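Local coordinates for 11S globulin seed storage protein (Amaranthus hypochondriacus, PDB 3QAC) that probably serves as a seed storage protein, a nutrient reservoir built from subunits that each carry two cupin domains, at residues Asp39-Glu44 / Lys175-Arg180; Ser69-Ile74 / Met142-Ser147; Ala167-Gln172 / His320-Ala325; Ala337-Leu342 / Phe384-Gln389; Phe408-Gly413 / Glu446-Arg451. All blocks are in the same frame, centred on the assembly; numbering follows the deposited sequence.

How the contacts relate
The contacts form two clusters, one in each cupin half of the subunit. In the N-terminal half, contact 2 lies about 9 Å from contact 3 and 15 Å from contact 1, measured between centres; R180 of contact 1 forms a salt bridge with E72 of contact 2, and S69 of contact 2 probably hydrogen-bonds N171 of contact 3. Contact 3 also reaches 320-325, tying that half to the C-terminal one. There, contacts 4 and 5 lie about 9 Å apart between centres, and the strands of contact 5 (408-410 and 449-450) both neighbour strand 335-341 of contact 4 in one sheet. Contacts 1-3 touch one neighbouring subunit of the trimer, contacts 4-5 the other.

Contact 1 of 5, residues Asp39-Glu44 / Lys175-Arg180; sequences DSNEQE and KNFPTR
N41 and F177 carry this contact. The amide of N41 comes to the outer end of the phenyl ring, where OD1 lies 3.4 Å from F177 CZ and ND2 sits in the ring plane, 3.7 Å from the same F177 CZ. The two flat groups are steeply turned, their planes 81° apart, and the side chains cross obliquely. Nearer the backbone, S40 CB packs 4.0 Å from F177 CD1 and close to the carbonyl of N176. F177 CG lies anti to its carbonyl carbon (chi1 -57°), from where the ring meets S40 through CD1 and N41 through CZ. The segments meet through van der Waals contact alone; an asparagine suits the position because its polar amide can meet an aromatic rim at a partly exposed surface. S40 is small enough to fit the buried side, and its OG is satisfied by S51 OG.

Behind this shell the backbone of N41 is held by the side chain two residues earlier: N41 N donates to D39 OD1 at 2.9 Å, meeting the carboxylate from above its plane. On the other segment P178 packs on I164 of strand 158-164, while N176 ND2 makes a weak hydrogen bond to Q10 O of a neighbouring subunit. D39 thus forms an Asx turn within a type I beta turn whose last residue, E42, is the N-cap of helix 43-48, beside the N-terminal cupin domain's strands.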
# COMPACT_ATOMS: atom_id res chain seq x y z
N ASP A 39 -1.28 4.33 25.23
CA ASP A 39 0.01 4.90 24.86
C ASP A 39 0.44 4.36 23.50
O ASP A 39 0.88 3.22 23.39
CB ASP A 39 1.05 4.57 25.94
CG ASP A 39 2.41 5.17 25.67
OD1 ASP A 39 2.61 5.86 24.64
OD2 ASP A 39 3.31 4.95 26.50
N SER A 40 0.33 5.19 22.48
CA SER A 40 0.69 4.78 21.14
C SER A 40 2.18 4.58 20.96
O SER A 40 2.60 4.08 19.92
CB SER A 40 0.19 5.79 20.11
OG SER A 40 -1.20 5.95 20.23
N ASN A 41 2.97 4.98 21.95
CA ASN A 41 4.42 4.78 21.85
C ASN A 41 4.80 3.38 22.25
O ASN A 41 5.86 2.91 21.89
CB ASN A 41 5.19 5.77 22.74
CG ASN A 41 5.23 7.15 22.17
OD1 ASN A 41 5.67 7.35 21.04
ND2 ASN A 41 4.78 8.13 22.95
N GLU A 42 3.95 2.72 23.03
CA GLU A 42 4.21 1.32 23.35
C GLU A 42 4.66 0.57 22.11
O GLU A 42 4.04 0.67 21.05
CB GLU A 42 2.96 0.67 23.94
CG GLU A 42 2.67 1.14 25.35
CD GLU A 42 3.54 0.45 26.39
OE1 GLU A 42 3.39 0.81 27.58
OE2 GLU A 42 4.36 -0.45 26.03
N GLN A 43 5.74 -0.18 22.25
CA GLN A 43 6.35 -0.84 21.12
C GLN A 43 5.34 -1.61 20.28
O GLN A 43 5.38 -1.56 19.05
CB GLN A 43 7.44 -1.79 21.59
CG GLN A 43 8.16 -2.45 20.44
CD GLN A 43 9.30 -3.30 20.89
OE1 GLN A 43 9.79 -3.17 22.02
NE2 GLN A 43 9.76 -4.18 20.01
N GLU A 44 4.45 -2.35 20.93
CA GLU A 44 3.56 -3.20 20.17
C GLU A 44 2.51 -2.37 19.42
O GLU A 44 2.00 -2.84 18.41
CB GLU A 44 2.92 -4.31 21.03
CG GLU A 44 2.13 -3.84 22.24
CD GLU A 44 3.01 -3.71 23.50
OE1 GLU A 44 4.06 -3.02 23.44
OE2 GLU A 44 2.65 -4.32 24.54
N LYS A 175 2.32 8.75 10.89
CA LYS A 175 1.98 7.39 11.27
C LYS A 175 2.14 7.15 12.76
O LYS A 175 1.62 6.18 13.32
CB LYS A 175 2.87 6.41 10.50
CG LYS A 175 2.70 6.49 8.99
CD LYS A 175 1.23 6.33 8.61
CE LYS A 175 1.05 6.23 7.09
NZ LYS A 175 -0.24 5.54 6.74
N ASN A 176 2.88 8.04 13.41
CA ASN A 176 3.13 7.92 14.84
C ASN A 176 1.88 8.05 15.72
O ASN A 176 1.67 7.23 16.61
CB ASN A 176 4.22 8.90 15.27
CG ASN A 176 5.57 8.57 14.65
OD1 ASN A 176 5.69 7.60 13.87
ND2 ASN A 176 6.60 9.36 14.97
N PHE A 177 1.08 9.08 15.47
CA PHE A 177 -0.10 9.37 16.29
C PHE A 177 -1.30 9.74 15.42
O PHE A 177 -1.14 10.32 14.36
CB PHE A 177 0.20 10.53 17.26
CG PHE A 177 1.37 10.27 18.17
CD1 PHE A 177 1.19 9.65 19.41
CD2 PHE A 177 2.66 10.64 17.79
CE1 PHE A 177 2.27 9.39 20.24
CE2 PHE A 177 3.75 10.39 18.61
CZ PHE A 177 3.56 9.77 19.84
N PRO A 178 -2.51 9.43 15.89
CA PRO A 178 -3.67 9.89 15.12
C PRO A 178 -3.65 11.41 15.04
O PRO A 178 -3.13 12.08 15.92
CB PRO A 178 -4.86 9.43 15.97
CG PRO A 178 -4.35 8.23 16.68
CD PRO A 178 -2.90 8.55 17.00
N THR A 179 -4.19 11.93 13.95
CA THR A 179 -4.40 13.35 13.83
C THR A 179 -5.90 13.55 13.83
O THR A 179 -6.63 12.99 13.00
CB THR A 179 -3.80 13.88 12.54
OG1 THR A 179 -2.38 13.71 12.59
CG2 THR A 179 -4.09 15.35 12.39
N ARG A 180 -6.38 14.33 14.80
CA ARG A 180 -7.79 14.61 14.87
C ARG A 180 -8.13 16.08 14.70
O ARG A 180 -7.51 16.95 15.31
CB ARG A 180 -8.38 14.13 16.18
CG ARG A 180 -9.90 14.07 16.10
CD ARG A 180 -10.45 13.38 17.29
NE ARG A 180 -10.11 11.97 17.26
CZ ARG A 180 -10.89 11.05 16.72
NH1 ARG A 180 -12.03 11.43 16.16
NH2 ARG A 180 -10.55 9.78 16.74

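Contact 2 of 5, residues Ser69-Ile74 / Met142-Ser147; sequences SAPELI and MPAGVS
E72 and M142 face each other as an antiparallel hydrogen-bonded pair: E72 N donates to M142 O at 2.7 Å, and M142 N returns the bond to E72 O, also at 2.7 Å. Both are fairly straight, with angles at hydrogen of 160° and 163°. Beyond the pair, P71 has no N-H to offer, and its CA approaches M142 O at 3.1 Å as a CA-H...O contact. A water lies 2.6 Å from A70 O and 2.9 Å from P143 O, bridging the two chains beside the pair.

The E72 and M142 side chains run side by side, CB to CB at 3.9 Å, and the bent methionine chain puts CE against I74 CD1. A144 CB is small enough to approach S69 O at 3.2 Å. G145 takes positive phi in the type II turn from P143 to V146. Strand 72-78 is flanked by strands 138-142 and 158-164; M142 also touches M85 of strand 80-86, and P71 and P143 pack on L321 of helix 318-321.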
# COMPACT_ATOMS: atom_id res chain seq x y z
N SER A 69 -7.66 11.57 10.01
CA SER A 69 -7.13 11.13 8.74
C SER A 69 -7.06 9.61 8.64
O SER A 69 -6.91 9.07 7.56
CB SER A 69 -5.72 11.70 8.54
OG SER A 69 -4.88 11.25 9.58
N ALA A 70 -7.15 8.92 9.78
CA ALA A 70 -7.16 7.45 9.76
C ALA A 70 -8.58 6.86 9.87
O ALA A 70 -9.43 7.43 10.54
CB ALA A 70 -6.29 6.91 10.88
N PRO A 71 -8.81 5.69 9.24
CA PRO A 71 -10.09 4.99 9.38
C PRO A 71 -10.19 4.45 10.79
O PRO A 71 -9.16 4.19 11.41
CB PRO A 71 -9.97 3.80 8.41
CG PRO A 71 -8.67 3.94 7.71
CD PRO A 71 -7.82 4.87 8.52
N GLU A 72 -11.40 4.25 11.28
CA GLU A 72 -11.58 3.75 12.63
C GLU A 72 -12.54 2.61 12.62
O GLU A 72 -13.47 2.58 11.82
CB GLU A 72 -12.17 4.82 13.53
CG GLU A 72 -11.42 6.12 13.56
CD GLU A 72 -12.05 7.06 14.53
OE1 GLU A 72 -13.29 7.21 14.46
OE2 GLU A 72 -11.34 7.61 15.38
N LEU A 73 -12.31 1.69 13.53
CA LEU A 73 -13.18 0.58 13.80
C LEU A 73 -13.65 0.82 15.20
O LEU A 73 -12.85 0.92 16.13
CB LEU A 73 -12.38 -0.71 13.74
CG LEU A 73 -13.03 -1.86 12.99
CD1 LEU A 73 -13.51 -1.37 11.63
CD2 LEU A 73 -12.03 -2.99 12.83
N ILE A 74 -14.96 0.92 15.37
CA ILE A 74 -15.56 1.27 16.64
C ILE A 74 -16.41 0.12 17.18
O ILE A 74 -17.27 -0.42 16.48
CB ILE A 74 -16.43 2.50 16.49
CG1 ILE A 74 -15.61 3.63 15.84
CG2 ILE A 74 -16.98 2.91 17.83
CD1 ILE A 74 -16.41 4.74 15.22
N MET A 142 -15.61 3.64 10.49
CA MET A 142 -15.46 5.03 10.08
C MET A 142 -14.35 5.19 9.03
O MET A 142 -13.18 5.02 9.35
CB MET A 142 -15.10 5.92 11.28
CG MET A 142 -15.26 7.40 11.00
SD MET A 142 -16.98 7.83 10.65
CE MET A 142 -17.79 7.24 12.12
N PRO A 143 -14.72 5.50 7.78
CA PRO A 143 -13.71 5.70 6.74
C PRO A 143 -12.87 6.91 7.07
O PRO A 143 -13.35 7.78 7.80
CB PRO A 143 -14.54 5.99 5.49
CG PRO A 143 -15.91 5.44 5.79
CD PRO A 143 -16.10 5.62 7.26
N ALA A 144 -11.64 6.95 6.57
CA ALA A 144 -10.74 8.06 6.82
C ALA A 144 -11.39 9.39 6.46
O ALA A 144 -12.07 9.49 5.46
CB ALA A 144 -9.47 7.87 6.04
N GLY A 145 -11.20 10.39 7.31
CA GLY A 145 -11.58 11.74 6.96
C GLY A 145 -13.05 12.07 7.15
O GLY A 145 -13.44 13.23 7.10
N VAL A 146 -13.89 11.05 7.33
CA VAL A 146 -15.32 11.28 7.50
C VAL A 146 -15.65 11.96 8.84
O VAL A 146 -15.39 11.42 9.93
CB VAL A 146 -16.16 9.99 7.30
CG1 VAL A 146 -17.60 10.25 7.66
CG2 VAL A 146 -16.07 9.49 5.87
N SER A 147 -16.24 13.14 8.74
CA SER A 147 -16.61 13.89 9.92
C SER A 147 -17.81 13.21 10.58
O SER A 147 -18.68 12.66 9.90
CB SER A 147 -16.97 15.31 9.51
OG SER A 147 -18.03 15.27 8.58
O HOH W 1 -12.00 8.04 10.37

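Contact 3 of 5, residues Ala167-Gln172 / His320-Ala325; sequences ANHANQ and HLRLSA
Two torsions bring N168 and H169 to the other segment: chi1 of -157° sets N168 CG anti to its backbone N, and chi1 of 80° holds H169 CG in the crowded position between backbone N and carbonyl carbon. N168 and H169 open a type I beta turn, N168 to N171, with an Asx turn inside it, and the contact spans the two cupin domains of the bicupin subunit. N168 ND2 donates to L321 O at 2.7 Å in a nearly straight bond, in the plane of the amide. D165 OD2 is another acceptor for this nitrogen, so the amide is gripped from both domains.

H169 stacks on R322, the first residue past helix 318-321, whose backbone has positive phi. The guanidinium lies flat on the imidazole, centres 3.7 Å apart and planes 22° apart, although the two side chains cross at about a right angle. R322 NH1 is over the ring near its rim, while H320 O meets the ring edge 3.5 Å from H169 CE1. Arginine suits the place because an extended chain carries a flat group to a flat ring. N168 OD1 accepts from A170 N at 2.9 Å and from a water that also donates to H320 O at 3.0 Å.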
# COMPACT_ATOMS: atom_id res chain seq x y z
N ALA A 167 -1.68 3.44 10.54
CA ALA A 167 -0.87 2.87 9.48
C ALA A 167 -1.66 2.51 8.20
O ALA A 167 -1.10 1.97 7.25
CB ALA A 167 -0.13 1.65 9.99
N ASN A 168 -2.96 2.78 8.19
CA ASN A 168 -3.79 2.52 7.01
C ASN A 168 -3.27 3.32 5.84
O ASN A 168 -2.92 4.48 5.99
CB ASN A 168 -5.25 2.91 7.28
CG ASN A 168 -6.25 2.17 6.37
OD1 ASN A 168 -6.59 2.63 5.28
ND2 ASN A 168 -6.73 1.03 6.84
N HIS A 169 -3.25 2.70 4.66
CA HIS A 169 -2.99 3.40 3.40
C HIS A 169 -3.83 4.67 3.29
O HIS A 169 -3.40 5.65 2.68
CB HIS A 169 -3.31 2.50 2.21
CG HIS A 169 -4.78 2.44 1.87
ND1 HIS A 169 -5.67 1.61 2.54
CD2 HIS A 169 -5.51 3.11 0.95
CE1 HIS A 169 -6.88 1.78 2.03
NE2 HIS A 169 -6.81 2.68 1.07
N ALA A 170 -5.02 4.66 3.89
CA ALA A 170 -5.89 5.83 3.82
C ALA A 170 -5.35 7.04 4.60
O ALA A 170 -5.64 8.18 4.25
CB ALA A 170 -7.30 5.49 4.29
N ASN A 171 -4.59 6.79 5.66
CA ASN A 171 -3.96 7.88 6.40
C ASN A 171 -2.67 8.34 5.73
O ASN A 171 -1.69 7.62 5.71
CB ASN A 171 -3.66 7.48 7.85
CG ASN A 171 -2.86 8.57 8.59
OD1 ASN A 171 -3.05 9.76 8.36
ND2 ASN A 171 -1.94 8.15 9.45
N GLN A 172 -2.69 9.56 5.18
CA GLN A 172 -1.51 10.07 4.50
C GLN A 172 -0.75 11.13 5.33
O GLN A 172 0.17 11.76 4.85
CB GLN A 172 -1.89 10.60 3.12
CG GLN A 172 -2.57 9.54 2.23
CD GLN A 172 -2.65 9.96 0.77
OE1 GLN A 172 -3.11 9.21 -0.10
NE2 GLN A 172 -2.22 11.17 0.50
N HIS A 320 -13.04 -1.27 1.82
CA HIS A 320 -12.30 -0.02 1.66
C HIS A 320 -11.32 0.26 2.80
O HIS A 320 -10.19 0.68 2.56
CB HIS A 320 -13.24 1.16 1.43
CG HIS A 320 -13.51 1.42 -0.02
ND1 HIS A 320 -12.64 2.12 -0.82
CD2 HIS A 320 -14.54 1.02 -0.82
CE1 HIS A 320 -13.13 2.17 -2.05
NE2 HIS A 320 -14.28 1.51 -2.07
N LEU A 321 -11.74 0.01 4.03
CA LEU A 321 -10.88 0.24 5.18
C LEU A 321 -9.76 -0.79 5.29
O LEU A 321 -8.74 -0.51 5.88
CB LEU A 321 -11.68 0.26 6.47
CG LEU A 321 -12.89 1.19 6.52
CD1 LEU A 321 -12.93 1.76 7.92
CD2 LEU A 321 -12.79 2.28 5.48
N ARG A 322 -9.97 -1.98 4.74
CA ARG A 322 -9.03 -3.07 4.91
C ARG A 322 -8.80 -3.35 6.40
O ARG A 322 -7.67 -3.56 6.87
CB ARG A 322 -7.70 -2.76 4.20
CG ARG A 322 -7.84 -2.56 2.68
CD ARG A 322 -6.52 -2.06 2.08
NE ARG A 322 -6.67 -1.58 0.70
CZ ARG A 322 -5.71 -0.97 0.01
NH1 ARG A 322 -4.51 -0.77 0.55
NH2 ARG A 322 -5.94 -0.57 -1.24
N LEU A 323 -9.88 -3.32 7.16
CA LEU A 323 -9.82 -3.79 8.52
C LEU A 323 -10.88 -4.85 8.68
O LEU A 323 -11.83 -4.94 7.86
CB LEU A 323 -10.06 -2.65 9.50
CG LEU A 323 -9.03 -1.53 9.34
CD1 LEU A 323 -9.49 -0.27 10.00
CD2 LEU A 323 -7.67 -1.95 9.87
N SER A 324 -10.72 -5.66 9.71
CA SER A 324 -11.76 -6.57 10.12
C SER A 324 -11.80 -6.60 11.64
O SER A 324 -11.05 -5.90 12.30
CB SER A 324 -11.56 -7.95 9.52
OG SER A 324 -10.19 -8.26 9.39
N ALA A 325 -12.72 -7.39 12.17
CA ALA A 325 -12.95 -7.41 13.60
C ALA A 325 -13.54 -8.75 13.96
O ALA A 325 -14.04 -9.48 13.09
CB ALA A 325 -13.89 -6.30 14.01
O HOH W 2 -9.36 2.96 4.36

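Contact 4 of 5, residues Ala337-Leu342 / Phe384-Gln389; sequences APHYNL and FAIVKQ
H339 and I386 exchange both main-chain bonds: H339 N donates to I386 O at 2.7 Å, and I386 N donates to H339 O, also at 2.7 Å. They form an antiparallel hydrogen-bonded pair. P338 just before lacks an N-H, and its CA instead meets I386 O at 3.1 Å, while its ring lies alongside V387.

The imidazole of H339 is polar yet buried, and its nitrogens are accounted for in different ways. A chi1 of 56° sets H339 CG between backbone N and carbonyl carbon, and H339 ND1 donates to A337 O at 2.7 Å, nearly along the C=O axis, a bond back across the corner at P338 that fixes the ring's rotation. H339 NE2 is 2.9 Å from a water in the ring plane, and that water accepts from K388 NZ at 2.8 Å. I386 CG2 sits over one face in a CH-pi contact, and F408 meets the ring edge-to-face. Further along, a second water accepts from N341 N at 2.8 Å and donates to F384 O, filling in where the strands separate. Y340 OH reaches outward to G145 O of a neighbouring subunit.

A histidine suits this spot because one nitrogen can donate while the other meets a bound water shared with K388 NZ. Since ND1 already carries a proton and the K388 ammonium lies near NE2, protonation of that second nitrogen would probably be disfavoured, so the buried ring is likely neutral.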
# COMPACT_ATOMS: atom_id res chain seq x y z
N ALA A 337 -8.37 -22.50 21.19
CA ALA A 337 -7.15 -23.23 20.93
C ALA A 337 -6.02 -22.31 20.49
O ALA A 337 -6.27 -21.26 19.90
CB ALA A 337 -7.37 -24.30 19.89
N PRO A 338 -4.78 -22.72 20.75
CA PRO A 338 -3.66 -21.93 20.25
C PRO A 338 -3.88 -21.71 18.76
O PRO A 338 -4.18 -22.65 18.04
CB PRO A 338 -2.46 -22.85 20.48
CG PRO A 338 -2.87 -23.74 21.60
CD PRO A 338 -4.34 -23.97 21.39
N HIS A 339 -3.76 -20.47 18.32
CA HIS A 339 -3.94 -20.15 16.92
C HIS A 339 -3.06 -18.96 16.60
O HIS A 339 -2.54 -18.30 17.50
CB HIS A 339 -5.39 -19.76 16.64
CG HIS A 339 -5.86 -18.63 17.49
ND1 HIS A 339 -6.09 -18.76 18.84
CD2 HIS A 339 -6.11 -17.33 17.19
CE1 HIS A 339 -6.48 -17.60 19.34
NE2 HIS A 339 -6.51 -16.72 18.36
N TYR A 340 -2.90 -18.70 15.31
CA TYR A 340 -2.22 -17.51 14.89
C TYR A 340 -3.01 -16.88 13.78
O TYR A 340 -3.67 -17.56 13.02
CB TYR A 340 -0.82 -17.85 14.43
CG TYR A 340 -0.74 -18.53 13.07
CD1 TYR A 340 -0.92 -19.89 12.94
CD2 TYR A 340 -0.43 -17.80 11.95
CE1 TYR A 340 -0.81 -20.51 11.71
CE2 TYR A 340 -0.31 -18.39 10.73
CZ TYR A 340 -0.50 -19.74 10.60
OH TYR A 340 -0.38 -20.32 9.35
N ASN A 341 -2.94 -15.57 13.70
CA ASN A 341 -3.58 -14.84 12.64
C ASN A 341 -2.63 -14.74 11.46
O ASN A 341 -1.45 -14.34 11.62
CB ASN A 341 -4.00 -13.48 13.16
CG ASN A 341 -4.96 -13.59 14.36
OD1 ASN A 341 -6.19 -13.58 14.17
ND2 ASN A 341 -4.41 -13.71 15.58
N LEU A 342 -3.12 -15.12 10.28
CA LEU A 342 -2.28 -15.22 9.08
C LEU A 342 -1.86 -13.87 8.57
O LEU A 342 -0.74 -13.70 8.08
CB LEU A 342 -2.99 -15.90 7.91
CG LEU A 342 -3.59 -17.30 7.90
CD1 LEU A 342 -3.12 -18.06 6.65
CD2 LEU A 342 -3.36 -18.08 9.17
N PHE A 384 1.95 -14.04 15.34
CA PHE A 384 2.26 -14.48 16.69
C PHE A 384 1.19 -15.47 17.17
O PHE A 384 -0.01 -15.19 17.11
CB PHE A 384 2.39 -13.29 17.66
CG PHE A 384 3.75 -12.60 17.63
CD1 PHE A 384 4.32 -12.09 18.80
CD2 PHE A 384 4.44 -12.44 16.43
CE1 PHE A 384 5.55 -11.44 18.79
CE2 PHE A 384 5.69 -11.80 16.40
CZ PHE A 384 6.24 -11.29 17.60
N ALA A 385 1.65 -16.61 17.66
CA ALA A 385 0.74 -17.63 18.16
C ALA A 385 0.18 -17.28 19.52
O ALA A 385 0.88 -16.71 20.37
CB ALA A 385 1.43 -18.96 18.21
N ILE A 386 -1.09 -17.61 19.71
CA ILE A 386 -1.81 -17.23 20.91
C ILE A 386 -2.89 -18.24 21.32
O ILE A 386 -3.52 -18.87 20.47
CB ILE A 386 -2.39 -15.80 20.79
CG1 ILE A 386 -3.38 -15.53 21.91
CG2 ILE A 386 -3.06 -15.59 19.42
CD1 ILE A 386 -3.91 -14.14 21.91
N VAL A 387 -3.04 -18.41 22.64
CA VAL A 387 -4.11 -19.21 23.25
C VAL A 387 -4.84 -18.36 24.30
O VAL A 387 -4.24 -17.51 24.96
CB VAL A 387 -3.58 -20.52 23.88
CG1 VAL A 387 -2.52 -20.23 24.95
CG2 VAL A 387 -4.73 -21.37 24.44
N LYS A 388 -6.14 -18.55 24.41
CA LYS A 388 -6.91 -17.77 25.37
C LYS A 388 -7.65 -18.75 26.26
O LYS A 388 -8.45 -19.56 25.77
CB LYS A 388 -7.91 -16.85 24.67
CG LYS A 388 -7.39 -16.16 23.41
CD LYS A 388 -8.36 -15.06 22.96
CE LYS A 388 -7.95 -14.43 21.64
NZ LYS A 388 -8.30 -15.30 20.50
N GLN A 389 -7.38 -18.69 27.56
CA GLN A 389 -8.02 -19.59 28.50
C GLN A 389 -8.89 -18.79 29.46
O GLN A 389 -8.39 -18.04 30.30
CB GLN A 389 -6.98 -20.40 29.25
CG GLN A 389 -7.45 -20.98 30.56
CD GLN A 389 -7.86 -22.41 30.42
OE1 GLN A 389 -7.02 -23.31 30.36
NE2 GLN A 389 -9.17 -22.64 30.38
O HOH W 3 -7.11 -13.88 18.44
O HOH W 4 -1.39 -13.84 15.29

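Contact 5 of 5, residues Phe408-Gly413 / Glu446-Arg451; sequences FQSLAG and ETTLFR
S410 and T448 meet where neither backbone is straight: T448 has positive phi (73°) in a classic gamma turn, its flanking residues joined by L449 N to T447 O at 2.6 Å, while G413 takes phi 99°. No backbone hydrogen bond crosses the contact, since strands 408-410 and 449-450 each pair with strand 335-341 instead.

The side chains of S410 and T448 join through their hydroxyls, OG to OG1 at 3.2 Å, and either could donate. The methyl of T448 serves a different partner: CG2, anti to its backbone N, approaches F408 CZ at 3.8 Å, the two side chains reaching toward each other tip to tip. Threonine suits the place because one branch is polar and the other apolar. Further along the segment, A412 O lies in the plane of the F450 ring, 3.8 Å from F450 CZ. G413, having no side chain, allows its CA to come within 3.5 Å of E446 O and to lie close to F450 CZ. F450 also packs on A337 and makes a cation-pi contact with R444.

Two waters bridge the segments: one donates to A412 O at 2.8 Å and accepts from T448 N at 2.6 Å, while another hydrogen-bonds S410 OG and only weakly reaches T448 O. The chemistry implies a buried junction of one direct hydroxyl pair, one firm water bridge and one weak one, with the ends of F408 and F450 packing against the opposite segment.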
# COMPACT_ATOMS: atom_id res chain seq x y z
N PHE A 408 -7.51 -16.46 10.68
CA PHE A 408 -6.59 -17.08 11.61
C PHE A 408 -6.57 -18.57 11.37
O PHE A 408 -7.39 -19.09 10.63
CB PHE A 408 -6.95 -16.75 13.05
CG PHE A 408 -8.20 -17.40 13.53
CD1 PHE A 408 -8.21 -18.72 13.95
CD2 PHE A 408 -9.38 -16.68 13.60
CE1 PHE A 408 -9.37 -19.31 14.42
CE2 PHE A 408 -10.55 -17.28 14.06
CZ PHE A 408 -10.54 -18.58 14.47
N GLN A 409 -5.61 -19.25 11.99
CA GLN A 409 -5.55 -20.68 11.90
C GLN A 409 -5.36 -21.26 13.27
O GLN A 409 -4.39 -20.94 13.96
CB GLN A 409 -4.40 -21.14 11.00
CG GLN A 409 -4.02 -22.60 11.24
CD GLN A 409 -3.40 -23.28 10.03
OE1 GLN A 409 -4.10 -23.75 9.14
NE2 GLN A 409 -2.07 -23.35 10.00
N SER A 410 -6.30 -22.10 13.68
CA SER A 410 -6.14 -22.87 14.89
C SER A 410 -5.02 -23.88 14.69
O SER A 410 -4.78 -24.34 13.58
CB SER A 410 -7.44 -23.59 15.24
OG SER A 410 -8.50 -22.65 15.34
N LEU A 411 -4.33 -24.21 15.76
CA LEU A 411 -3.29 -25.20 15.67
C LEU A 411 -3.86 -26.54 16.09
O LEU A 411 -3.45 -27.58 15.58
CB LEU A 411 -2.13 -24.79 16.56
CG LEU A 411 -1.68 -23.37 16.22
CD1 LEU A 411 -0.77 -22.79 17.31
CD2 LEU A 411 -0.99 -23.35 14.86
N ALA A 412 -4.83 -26.51 17.00
CA ALA A 412 -5.49 -27.73 17.47
C ALA A 412 -6.95 -27.78 17.05
O ALA A 412 -7.57 -26.74 16.81
CB ALA A 412 -5.38 -27.84 18.99
N GLY A 413 -7.50 -28.98 16.95
CA GLY A 413 -8.93 -29.15 16.74
C GLY A 413 -9.36 -29.42 15.32
O GLY A 413 -8.54 -29.67 14.44
N GLU A 446 -13.60 -30.51 18.76
CA GLU A 446 -14.20 -29.19 18.65
C GLU A 446 -13.47 -28.33 17.63
O GLU A 446 -12.33 -28.61 17.27
CB GLU A 446 -14.23 -28.49 20.01
CG GLU A 446 -15.18 -29.12 21.01
CD GLU A 446 -14.44 -29.92 22.07
OE1 GLU A 446 -13.63 -30.80 21.70
OE2 GLU A 446 -14.67 -29.66 23.27
N THR A 447 -14.15 -27.29 17.18
CA THR A 447 -13.60 -26.32 16.25
C THR A 447 -13.27 -25.03 16.99
O THR A 447 -14.17 -24.31 17.41
CB THR A 447 -14.62 -25.98 15.14
OG1 THR A 447 -14.71 -27.06 14.21
CG2 THR A 447 -14.20 -24.73 14.39
N THR A 448 -11.97 -24.75 17.16
CA THR A 448 -11.50 -23.42 17.57
C THR A 448 -11.77 -23.08 19.03
O THR A 448 -10.88 -22.60 19.73
CB THR A 448 -12.11 -22.31 16.70
OG1 THR A 448 -11.67 -22.45 15.35
CG2 THR A 448 -11.71 -20.93 17.22
N LEU A 449 -13.01 -23.27 19.46
CA LEU A 449 -13.41 -23.05 20.85
C LEU A 449 -13.68 -24.38 21.54
O LEU A 449 -14.41 -25.22 21.01
CB LEU A 449 -14.67 -22.19 20.90
CG LEU A 449 -14.48 -20.80 20.31
CD1 LEU A 449 -15.77 -20.01 20.43
CD2 LEU A 449 -13.35 -20.09 21.02
N PHE A 450 -13.06 -24.56 22.70
CA PHE A 450 -13.13 -25.82 23.44
C PHE A 450 -13.66 -25.59 24.84
O PHE A 450 -13.41 -24.55 25.44
CB PHE A 450 -11.74 -26.42 23.62
CG PHE A 450 -10.98 -26.60 22.35
CD1 PHE A 450 -9.60 -26.73 22.38
CD2 PHE A 450 -11.64 -26.64 21.13
CE1 PHE A 450 -8.89 -26.91 21.21
CE2 PHE A 450 -10.94 -26.81 19.96
CZ PHE A 450 -9.56 -26.94 19.99
N ARG A 451 -14.37 -26.58 25.36
CA ARG A 451 -14.70 -26.57 26.76
C ARG A 451 -13.52 -27.17 27.51
O ARG A 451 -13.04 -28.26 27.17
CB ARG A 451 -15.97 -27.36 27.03
CG ARG A 451 -16.49 -27.13 28.43
CD ARG A 451 -16.03 -25.77 28.94
NE ARG A 451 -16.15 -25.67 30.39
CZ ARG A 451 -17.28 -25.35 31.02
NH1 ARG A 451 -18.38 -25.09 30.32
NH2 ARG A 451 -17.31 -25.30 32.35
O HOH W 5 -8.29 -21.54 17.66
O HOH W 6 -10.08 -25.93 15.75